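PDB 6C4M: yersinopine synthase from Yersinia pestis, which catalyses the NADPH-dependent reductive condensation of pyruvate with an amino-acid-derived intermediate, the last step in making the metallophore yersinopine. Local coordinates for residues I136-S141 with I163-Y168; A250-I255 with L314-I319; Q278-L283 with A383-T388. All blocks are in the same frame, centred on the assembly; numbering follows the deposited sequence.

Overall arrangement
From the N terminus, contact 1 comes first. It closes a short beta-alpha-beta loop in the nucleotide-binding part of the fold, where strands 134-137 and 161-165 lead toward NADP. Contact 2 opens afterwards at 250-255, so the two are in series. They also touch in space: Glu251 and Ser254 bond to serines of contact 1. Contact 3 opens at 278-283, before contact 2 closes at 314-319, and closes only at 383-388. Contacts 2 and 3 therefore cross along the chain, yet their centres are about 30 Å apart. Contact 2 ties the turn following helix 247-251 to the loop after helix 294-313. Contact 3 joins the loop after helix 267-274 to the one leading to strand 390-391.

Contact 1: residues I136-S141 with I163-Y168; sequences ILLSSS and ISLSSY. With NAP (NADP nicotinamide-adenine-dinucleotide phosphate), chain B.
Ile136 and Leu137 pair in parallel with Ile163 and Ser164. They join the two strands of a beta-alpha-beta unit whose helix is 144-154, in the Rossmann-type part of the fold. Backbone bonds set the register. Leu137 N donates to Ile163 O at 2.7 Å, and Leu165 N returns a bond to Leu137 O. Beyond the strand end, Ser140 N reaches Leu165 O at 3.0 Å, nearly straight at 166°, so one more backbone bond ties the two chains past the last bridge.

Apolar contacts follow. Ile136 CG2 meets Leu165 CD1 at 3.9 Å. Leu138 CD1 lies against the same methyl, Leu165 CD1, at 4.1 Å. With CG anti to the backbone N (chi1 -177°), Leu138 lies alongside Tyr168 and points the same way, Leu138 CD2 being 3.9 Å from Tyr168 CD1.

Ser164, on the same face as Leu137, meets Ser140 from the loop. Ser140 OG and Ser164 OG are 2.9 Å apart. Ser164 OG is also hydrogen-bonded to the carboxylate of Glu251, which links this pair to helix 247-251.

The loops after both strands reach NADP. Tyr168 CG is anti to the backbone N (chi1 174°), and the ring lies beside the nicotinamide. Tyr168 OH bonds to Thr172, an NADP-binding residue. From the other loop, Ser139 CB is 3.3 Å from the ribose hydroxyl O3D of NADP. Tyr168 CD2 is 3.6 Å from NADP C7N, the carboxamide carbon of the nicotinamide.

Contact 2: residues A250-I255 with L314-I319; sequences AERFSI and LGVEEI
Arg252 meets Ile319 with CG set between its own backbone N and carbonyl carbon (chi1 67°), after which the chain runs extended to NE. In Ile319, CG2 stands anti to the carbonyl carbon, and this methyl is the main point of touch. Ile319 CG2 lies 3.6 Å from Arg252 CG. It also sits over one face of the Phe253 ring in a CH-pi contact, 4.0 Å from the centroid and 23° off the ring normal.

The polar link is modest. Arg252 NH1 gives a weak bond to Glu317 O at 2.9 Å, bent to 128°. Arg252 NE is bonded to Ala249 O of helix 247-251. Phe253 CZ sits 3.7 Å above one face of the Arg252 guanidinium, offset toward the rim. Glu318 O lies at the guanidinium edge, near its plane, 3.5 Å from Arg252 NH1. Val316 CG1 adds an apolar touch to Arg252 CD.

A type I turn from Glu251 to Ser254 carries the first side, and a Schellman motif at Gly315 ends helix 294-313 before the second. Phe253 further stacks on Tyr214 of strand 203-217 and meets Phe324 of helix 321-329, while Arg252 packs on Leu311 of helix 294-313.

Contact 3: residues Q278-L283 with A383-T388; sequences QRSQYL and AVKVAT
Tyr282 and Lys385 form a single beta bridge between two surface loops, one following helix 267-274 and the other leading to strand 390-391. Two backbone bonds flank the bridge. Val386 N donates to Gln281 O at 2.8 Å and almost straight, at 176°. Leu283 N donates to Val384 O at 2.9 Å. A water adds a third tie: it accepts from Gln281 N and donates to Val386 O.

The bridge is isolated. The touching parts run 102° apart, so the loops meet only locally and do not extend as a sheet. The side chain of Gln281 is held by its own loop, NE2 bonding to Pro288 O. Leu283 brings the contact near the active site: its side chain is about 5 Å from that of His260, the inferred proton donor/acceptor.

The side chain of Lys385 crosses the Tyr282 ring at a slant. Lys385 CG is 3.5 Å from Tyr282 CE2, and Lys385 CD is 3.7 Å from Tyr282 OH. The lysine chain bends at chi2 and again at chi3. At its end, NZ donates to Ser280 OG at 2.6 Å. Leu283 CB touches a methyl of each of two valines, Val384 CG1 at 4.1 Å and Val386 CG2 at 4.2 Å.

Contact 1: residues I136-S141 with I163-Y168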
loop_
_atom_site.group_PDB
_atom_site.type_symbol
_atom_site.label_atom_id
_atom_site.label_comp_id
_atom_site.label_asym_id
_atom_site.label_seq_id
_atom_site.Cartn_x
_atom_site.Cartn_y
_atom_site.Cartn_z
ATOM N N ILE A 136 23.990 -1.415 32.558
ATOM C CA ILE A 136 22.936 -0.845 31.725
ATOM C C ILE A 136 22.839 -1.652 30.441
ATOM O O ILE A 136 23.851 -1.903 29.782
ATOM C CB ILE A 136 23.205 0.640 31.430
ATOM C CG1 ILE A 136 23.323 1.429 32.758
ATOM C CG2 ILE A 136 22.093 1.236 30.580
ATOM C CD1 ILE A 136 23.811 2.843 32.597
ATOM N N LEU A 137 21.606 -2.014 30.065
ATOM C CA LEU A 137 21.316 -2.787 28.856
ATOM C C LEU A 137 20.819 -1.781 27.805
ATOM O O LEU A 137 19.685 -1.283 27.863
ATOM C CB LEU A 137 20.324 -3.899 29.190
ATOM C CG LEU A 137 20.745 -4.802 30.374
ATOM C CD1 LEU A 137 19.792 -5.953 30.526
ATOM C CD2 LEU A 137 22.172 -5.316 30.297
ATOM N N LEU A 138 21.715 -1.435 26.873
ATOM C CA LEU A 138 21.480 -0.296 26.003
ATOM C C LEU A 138 20.282 -0.528 25.088
ATOM O O LEU A 138 19.514 0.405 24.826
ATOM C CB LEU A 138 22.740 0.010 25.189
ATOM C CG LEU A 138 22.656 1.254 24.271
ATOM C CD1 LEU A 138 22.552 2.535 25.071
ATOM C CD2 LEU A 138 23.877 1.339 23.368
ATOM N N SER A 139 20.105 -1.758 24.580
ATOM C CA SER A 139 18.964 -2.089 23.715
ATOM C C SER A 139 18.487 -3.487 24.088
ATOM O O SER A 139 18.840 -4.482 23.450
ATOM C CB SER A 139 19.307 -2.004 22.239
ATOM O OG SER A 139 18.103 -2.085 21.483
ATOM N N SER A 140 17.634 -3.547 25.091
ATOM C CA SER A 140 17.282 -4.789 25.744
ATOM C C SER A 140 16.308 -5.624 24.911
ATOM O O SER A 140 15.737 -5.176 23.911
ATOM C CB SER A 140 16.658 -4.473 27.092
ATOM O OG SER A 140 17.062 -5.407 28.052
ATOM N N SER A 141 16.095 -6.854 25.362
ATOM C CA SER A 141 14.992 -7.692 24.907
ATOM C C SER A 141 14.185 -8.093 26.133
ATOM O O SER A 141 14.640 -7.959 27.274
ATOM C CB SER A 141 15.491 -8.930 24.161
ATOM O OG SER A 141 14.401 -9.694 23.642
ATOM N N ILE A 163 19.689 -1.904 34.691
ATOM C CA ILE A 163 18.781 -1.023 33.976
ATOM C C ILE A 163 18.640 -1.510 32.537
ATOM O O ILE A 163 19.626 -1.587 31.793
ATOM C CB ILE A 163 19.257 0.439 34.026
ATOM C CG1 ILE A 163 19.163 0.986 35.463
ATOM C CG2 ILE A 163 18.402 1.296 33.125
ATOM C CD1 ILE A 163 19.762 2.342 35.624
ATOM N N SER A 164 17.412 -1.840 32.155
ATOM C CA SER A 164 17.023 -2.111 30.772
ATOM C C SER A 164 16.423 -0.874 30.107
ATOM O O SER A 164 15.465 -0.294 30.621
ATOM C CB SER A 164 15.989 -3.230 30.707
ATOM O OG SER A 164 16.572 -4.509 30.770
ATOM N N LEU A 165 16.983 -0.494 28.961
ATOM C CA LEU A 165 16.384 0.474 28.055
ATOM C C LEU A 165 15.637 -0.270 26.959
ATOM O O LEU A 165 16.150 -1.249 26.417
ATOM C CB LEU A 165 17.451 1.377 27.436
ATOM C CG LEU A 165 18.257 2.206 28.456
ATOM C CD1 LEU A 165 19.594 2.564 27.883
ATOM C CD2 LEU A 165 17.488 3.439 28.826
ATOM N N SER A 166 14.440 0.232 26.625
ATOM C CA SER A 166 13.577 -0.440 25.657
ATOM C C SER A 166 14.233 -0.548 24.290
ATOM O O SER A 166 14.011 -1.529 23.575
ATOM C CB SER A 166 12.243 0.293 25.544
ATOM O OG SER A 166 12.411 1.687 25.300
ATOM N N SER A 167 15.046 0.430 23.912
ATOM C CA SER A 167 15.776 0.350 22.661
ATOM C C SER A 167 16.907 1.356 22.701
ATOM O O SER A 167 16.942 2.243 23.556
ATOM C CB SER A 167 14.872 0.613 21.457
ATOM O OG SER A 167 14.509 1.980 21.361
ATOM N N TYR A 168 17.836 1.214 21.758
ATOM C CA TYR A 168 18.820 2.264 21.565
ATOM C C TYR A 168 18.079 3.543 21.190
ATOM O O TYR A 168 17.010 3.500 20.557
ATOM C CB TYR A 168 19.840 1.871 20.496
ATOM C CG TYR A 168 20.796 2.982 20.157
ATOM C CD1 TYR A 168 21.586 3.571 21.144
ATOM C CD2 TYR A 168 20.912 3.451 18.844
ATOM C CE1 TYR A 168 22.443 4.609 20.837
ATOM C CE2 TYR A 168 21.775 4.488 18.525
ATOM C CZ TYR A 168 22.540 5.057 19.517
ATOM O OH TYR A 168 23.403 6.090 19.195
HETATM P PA NAP B . 26.107 -3.615 16.379
HETATM O O1A NAP B . 24.839 -3.993 17.040
HETATM O O2A NAP B . 26.117 -3.995 14.875
HETATM O O5B NAP B . 27.327 -4.373 17.177
HETATM C C5B NAP B . 27.655 -3.794 18.460
HETATM C C4B NAP B . 28.845 -4.586 19.035
HETATM O O4B NAP B . 28.377 -6.066 19.150
HETATM C C3B NAP B . 29.859 -4.573 18.247
HETATM O O3B NAP B . 31.109 -4.548 19.007
HETATM C C2B NAP B . 29.796 -5.997 17.426
HETATM O O2B NAP B . 31.145 -6.393 16.999
HETATM C C1B NAP B . 29.338 -6.861 18.259
HETATM N N9A NAP B . 28.465 -7.761 17.503
HETATM C C8A NAP B . 27.484 -7.604 16.600
HETATM N N7A NAP B . 27.105 -8.848 16.273
HETATM C C5A NAP B . 27.865 -9.738 16.985
HETATM C C6A NAP B . 27.807 -11.109 16.971
HETATM N N6A NAP B . 27.014 -12.109 16.254
HETATM N N1A NAP B . 28.646 -11.811 17.754
HETATM C C2A NAP B . 29.542 -11.158 18.570
HETATM N N3A NAP B . 29.594 -9.795 18.579
HETATM C C4A NAP B . 28.731 -9.082 17.771
HETATM O O3 NAP B . 26.275 -1.973 16.517
HETATM P PN NAP B . 25.243 -0.849 17.053
HETATM O O1N NAP B . 26.097 0.142 17.714
HETATM O O2N NAP B . 24.541 -0.301 15.787
HETATM O O5D NAP B . 24.038 -1.400 18.066
HETATM C C5D NAP B . 24.175 -1.312 19.509
HETATM C C4D NAP B . 22.874 -1.884 20.106
HETATM O O4D NAP B . 21.635 -0.982 19.658
HETATM C C3D NAP B . 22.577 -3.099 19.696
HETATM O O3D NAP B . 21.764 -3.720 20.807
HETATM C C2D NAP B . 21.625 -2.950 18.504
HETATM O O2D NAP B . 20.773 -3.996 18.499
HETATM C C1D NAP B . 20.838 -1.686 18.902
HETATM N N1N NAP B . 20.398 -0.838 17.768
HETATM C C2N NAP B . 21.184 0.129 17.246
HETATM C C3N NAP B . 20.686 0.922 16.187
HETATM C C7N NAP B . 21.552 2.033 15.556
HETATM O O7N NAP B . 21.071 2.968 15.051
HETATM N N7N NAP B . 22.980 1.870 15.617
HETATM C C4N NAP B . 19.431 0.710 15.688
HETATM C C5N NAP B . 18.659 -0.256 16.209
HETATM C C6N NAP B . 19.137 -1.038 17.267
HETATM P P2B NAP B . 31.782 -5.791 15.543
HETATM O O1X NAP B . 31.210 -6.639 14.427
HETATM O O2X NAP B . 31.375 -4.370 15.350
HETATM O O3X NAP B . 33.283 -5.965 15.565
#

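Contact 2: residues A250-I255 with L314-I319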
loop_
_atom_site.group_PDB
_atom_site.type_symbol
_atom_site.label_atom_id
_atom_site.label_comp_id
_atom_site.label_asym_id
_atom_site.label_seq_id
_atom_site.Cartn_x
_atom_site.Cartn_y
_atom_site.Cartn_z
ATOM N N ALA A 250 9.547 -2.489 31.009
ATOM C CA ALA A 250 10.192 -1.627 30.018
ATOM C C ALA A 250 10.529 -2.397 28.738
ATOM O O ALA A 250 10.371 -1.856 27.635
ATOM C CB ALA A 250 11.477 -1.017 30.578
ATOM N N GLU A 251 10.984 -3.655 28.882
ATOM C CA GLU A 251 11.483 -4.425 27.747
ATOM C C GLU A 251 10.356 -4.752 26.770
ATOM O O GLU A 251 10.599 -4.993 25.584
ATOM C CB GLU A 251 12.149 -5.718 28.254
ATOM C CG GLU A 251 13.460 -5.497 29.020
ATOM C CD GLU A 251 13.874 -6.654 29.946
ATOM O OE1 GLU A 251 13.102 -7.614 30.164
ATOM O OE2 GLU A 251 15.008 -6.590 30.506
ATOM N N ARG A 252 9.135 -4.830 27.275
ATOM C CA ARG A 252 7.980 -5.068 26.441
ATOM C C ARG A 252 7.837 -4.019 25.346
ATOM O O ARG A 252 7.144 -4.274 24.369
ATOM C CB ARG A 252 6.725 -5.118 27.307
ATOM C CG ARG A 252 6.370 -3.788 27.958
ATOM C CD ARG A 252 5.110 -3.915 28.806
ATOM N NE ARG A 252 4.891 -2.680 29.568
ATOM C CZ ARG A 252 3.707 -2.098 29.775
ATOM N NH1 ARG A 252 2.591 -2.640 29.307
ATOM N NH2 ARG A 252 3.647 -0.965 30.466
ATOM N N PHE A 253 8.498 -2.867 25.471
ATOM C CA PHE A 253 8.512 -1.838 24.442
ATOM C C PHE A 253 9.692 -1.957 23.470
ATOM O O PHE A 253 10.160 -0.932 22.939
ATOM C CB PHE A 253 8.498 -0.458 25.112
ATOM C CG PHE A 253 7.219 -0.160 25.825
ATOM C CD1 PHE A 253 6.093 0.160 25.104
ATOM C CD2 PHE A 253 7.134 -0.211 27.199
ATOM C CE1 PHE A 253 4.894 0.440 25.741
ATOM C CE2 PHE A 253 5.938 0.053 27.850
ATOM C CZ PHE A 253 4.817 0.384 27.120
ATOM N N SER A 254 10.178 -3.175 23.190
ATOM C CA SER A 254 11.209 -3.390 22.164
ATOM C C SER A 254 10.528 -3.650 20.808
ATOM O O SER A 254 10.079 -4.764 20.531
ATOM C CB SER A 254 12.116 -4.564 22.533
ATOM O OG SER A 254 12.668 -4.378 23.835
ATOM N N ILE A 255 10.532 -2.654 19.920
ATOM C CA ILE A 255 9.779 -2.760 18.673
ATOM C C ILE A 255 10.209 -3.985 17.858
ATOM O O ILE A 255 9.362 -4.669 17.267
ATOM C CB ILE A 255 9.931 -1.465 17.855
ATOM C CG1 ILE A 255 9.057 -1.527 16.583
ATOM C CG2 ILE A 255 11.398 -1.216 17.529
ATOM C CD1 ILE A 255 9.072 -0.273 15.775
ATOM N N LEU A 314 3.813 -13.796 33.032
ATOM C CA LEU A 314 4.899 -13.260 33.833
ATOM C C LEU A 314 4.464 -12.126 34.747
ATOM O O LEU A 314 5.310 -11.596 35.469
ATOM C CB LEU A 314 6.026 -12.780 32.918
ATOM C CG LEU A 314 6.655 -13.959 32.162
ATOM C CD1 LEU A 314 7.419 -13.467 30.974
ATOM C CD2 LEU A 314 7.552 -14.783 33.092
ATOM N N GLY A 315 3.183 -11.748 34.734
ATOM C CA GLY A 315 2.677 -10.695 35.601
ATOM C C GLY A 315 2.796 -9.304 35.043
ATOM O O GLY A 315 2.810 -8.331 35.810
ATOM N N VAL A 316 2.870 -9.171 33.728
ATOM C CA VAL A 316 3.133 -7.902 33.079
ATOM C C VAL A 316 2.036 -7.661 32.055
ATOM O O VAL A 316 1.595 -8.584 31.349
ATOM C CB VAL A 316 4.546 -7.887 32.452
ATOM C CG1 VAL A 316 4.774 -6.630 31.663
ATOM C CG2 VAL A 316 5.605 -7.987 33.553
ATOM N N GLU A 317 1.543 -6.430 32.037
ATOM C CA GLU A 317 0.509 -6.037 31.099
ATOM C C GLU A 317 1.083 -5.944 29.694
ATOM O O GLU A 317 2.216 -5.482 29.505
ATOM C CB GLU A 317 -0.085 -4.681 31.518
ATOM C CG GLU A 317 -1.041 -4.754 32.692
ATOM C CD GLU A 317 -2.470 -5.114 32.262
ATOM O OE1 GLU A 317 -2.660 -5.526 31.093
ATOM O OE2 GLU A 317 -3.407 -4.976 33.086
ATOM N N GLU A 318 0.286 -6.364 28.709
ATOM C CA GLU A 318 0.679 -6.223 27.314
ATOM C C GLU A 318 0.617 -4.766 26.896
ATOM O O GLU A 318 -0.101 -3.964 27.479
ATOM C CB GLU A 318 -0.207 -7.072 26.398
ATOM C CG GLU A 318 -1.658 -6.601 26.222
ATOM C CD GLU A 318 -2.547 -6.935 27.412
ATOM O OE1 GLU A 318 -2.024 -7.260 28.505
ATOM O OE2 GLU A 318 -3.776 -6.869 27.260
ATOM N N ILE A 319 1.393 -4.427 25.869
ATOM C CA ILE A 319 1.322 -3.100 25.262
ATOM C C ILE A 319 0.144 -3.023 24.286
ATOM O O ILE A 319 -0.452 -4.048 23.946
ATOM C CB ILE A 319 2.635 -2.755 24.536
ATOM C CG1 ILE A 319 2.774 -3.532 23.223
ATOM C CG2 ILE A 319 3.832 -3.034 25.454
ATOM C CD1 ILE A 319 4.015 -3.150 22.421
#

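Contact 3: residues Q278-L283 with A383-T388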
loop_
_atom_site.group_PDB
_atom_site.type_symbol
_atom_site.label_atom_id
_atom_site.label_comp_id
_atom_site.label_asym_id
_atom_site.label_seq_id
_atom_site.Cartn_x
_atom_site.Cartn_y
_atom_site.Cartn_z
ATOM N N GLN A 278 19.051 -14.446 -5.890
ATOM C CA GLN A 278 17.823 -13.777 -6.298
ATOM C C GLN A 278 17.985 -12.265 -6.304
ATOM O O GLN A 278 18.809 -11.690 -5.592
ATOM C CB GLN A 278 16.670 -14.088 -5.359
ATOM C CG GLN A 278 16.214 -15.500 -5.376
ATOM C CD GLN A 278 14.936 -15.686 -4.586
ATOM O OE1 GLN A 278 14.377 -16.783 -4.584
ATOM N NE2 GLN A 278 14.454 -14.617 -3.914
ATOM N N ARG A 279 17.138 -11.615 -7.093
ATOM C CA ARG A 279 17.028 -10.171 -7.010
ATOM C C ARG A 279 16.598 -9.784 -5.599
ATOM O O ARG A 279 15.799 -10.471 -4.956
ATOM C CB ARG A 279 16.043 -9.649 -8.063
ATOM C CG ARG A 279 16.430 -10.052 -9.503
ATOM C CD ARG A 279 16.479 -8.866 -10.472
ATOM N NE ARG A 279 17.724 -8.104 -10.344
ATOM C CZ ARG A 279 17.912 -6.879 -10.835
ATOM N NH1 ARG A 279 16.936 -6.257 -11.487
ATOM N NH2 ARG A 279 19.079 -6.264 -10.664
ATOM N N SER A 280 17.180 -8.704 -5.104
ATOM C CA SER A 280 17.006 -8.330 -3.711
ATOM C C SER A 280 15.541 -8.073 -3.363
ATOM O O SER A 280 14.779 -7.533 -4.162
ATOM C CB SER A 280 17.845 -7.090 -3.420
ATOM O OG SER A 280 19.172 -7.264 -3.894
ATOM N N GLN A 281 15.153 -8.497 -2.162
ATOM C CA GLN A 281 13.905 -8.132 -1.503
ATOM C C GLN A 281 14.130 -6.950 -0.553
ATOM O O GLN A 281 15.252 -6.682 -0.105
ATOM C CB GLN A 281 13.354 -9.312 -0.689
ATOM C CG GLN A 281 12.804 -10.471 -1.476
ATOM C CD GLN A 281 11.409 -10.205 -1.946
ATOM O OE1 GLN A 281 10.442 -10.316 -1.186
ATOM N NE2 GLN A 281 11.293 -9.814 -3.194
ATOM N N TYR A 282 13.030 -6.270 -0.217
ATOM C CA TYR A 282 13.030 -5.142 0.716
ATOM C C TYR A 282 12.111 -5.442 1.890
ATOM O O TYR A 282 10.951 -5.819 1.699
ATOM C CB TYR A 282 12.597 -3.860 0.001
ATOM C CG TYR A 282 13.662 -3.389 -0.954
ATOM C CD1 TYR A 282 13.762 -3.922 -2.235
ATOM C CD2 TYR A 282 14.602 -2.456 -0.553
ATOM C CE1 TYR A 282 14.749 -3.509 -3.098
ATOM C CE2 TYR A 282 15.593 -2.042 -1.404
ATOM C CZ TYR A 282 15.662 -2.567 -2.675
ATOM O OH TYR A 282 16.656 -2.149 -3.522
ATOM N N LEU A 283 12.621 -5.235 3.100
ATOM C CA LEU A 283 11.977 -5.785 4.286
ATOM C C LEU A 283 10.578 -5.233 4.513
ATOM O O LEU A 283 9.722 -5.947 5.049
ATOM C CB LEU A 283 12.844 -5.520 5.510
ATOM C CG LEU A 283 12.395 -6.188 6.806
ATOM C CD1 LEU A 283 12.445 -7.704 6.711
ATOM C CD2 LEU A 283 13.259 -5.676 7.966
ATOM N N ALA A 383 13.886 1.733 1.829
ATOM C CA ALA A 383 15.274 1.517 1.461
ATOM C C ALA A 383 15.911 0.329 2.175
ATOM O O ALA A 383 17.021 -0.058 1.802
ATOM C CB ALA A 383 16.090 2.779 1.762
ATOM N N VAL A 384 15.256 -0.232 3.193
ATOM C CA VAL A 384 15.800 -1.346 3.969
ATOM C C VAL A 384 15.736 -2.619 3.119
ATOM O O VAL A 384 14.652 -3.152 2.850
ATOM C CB VAL A 384 15.052 -1.524 5.295
ATOM C CG1 VAL A 384 15.665 -2.666 6.105
ATOM C CG2 VAL A 384 15.093 -0.242 6.121
ATOM N N LYS A 385 16.907 -3.089 2.689
ATOM C CA LYS A 385 17.074 -4.334 1.951
ATOM C C LYS A 385 17.075 -5.546 2.871
ATOM O O LYS A 385 17.554 -5.498 4.008
ATOM C CB LYS A 385 18.402 -4.351 1.191
ATOM C CG LYS A 385 18.504 -3.407 0.029
ATOM C CD LYS A 385 18.840 -4.149 -1.257
ATOM C CE LYS A 385 20.292 -4.619 -1.308
ATOM N NZ LYS A 385 20.512 -5.705 -2.339
ATOM N N VAL A 386 16.617 -6.672 2.334
ATOM C CA VAL A 386 16.784 -7.949 3.019
ATOM C C VAL A 386 18.195 -8.449 2.774
ATOM O O VAL A 386 18.575 -8.717 1.634
ATOM C CB VAL A 386 15.748 -8.973 2.550
ATOM C CG1 VAL A 386 16.098 -10.398 3.114
ATOM C CG2 VAL A 386 14.381 -8.508 2.984
ATOM N N ALA A 387 18.980 -8.574 3.848
ATOM C CA ALA A 387 20.332 -9.088 3.740
ATOM C C ALA A 387 20.295 -10.602 3.553
ATOM O O ALA A 387 19.385 -11.283 4.031
ATOM C CB ALA A 387 21.143 -8.715 4.994
ATOM N N THR A 388 21.301 -11.126 2.861
ATOM C CA THR A 388 21.389 -12.547 2.551
ATOM C C THR A 388 22.488 -13.223 3.361
ATOM O O THR A 388 23.374 -12.576 3.933
ATOM C CB THR A 388 21.668 -12.769 1.053
ATOM O OG1 THR A 388 23.007 -12.360 0.733
ATOM C CG2 THR A 388 20.698 -11.992 0.181
HETATM O O HOH W 1 17.331 -9.469 -0.769
#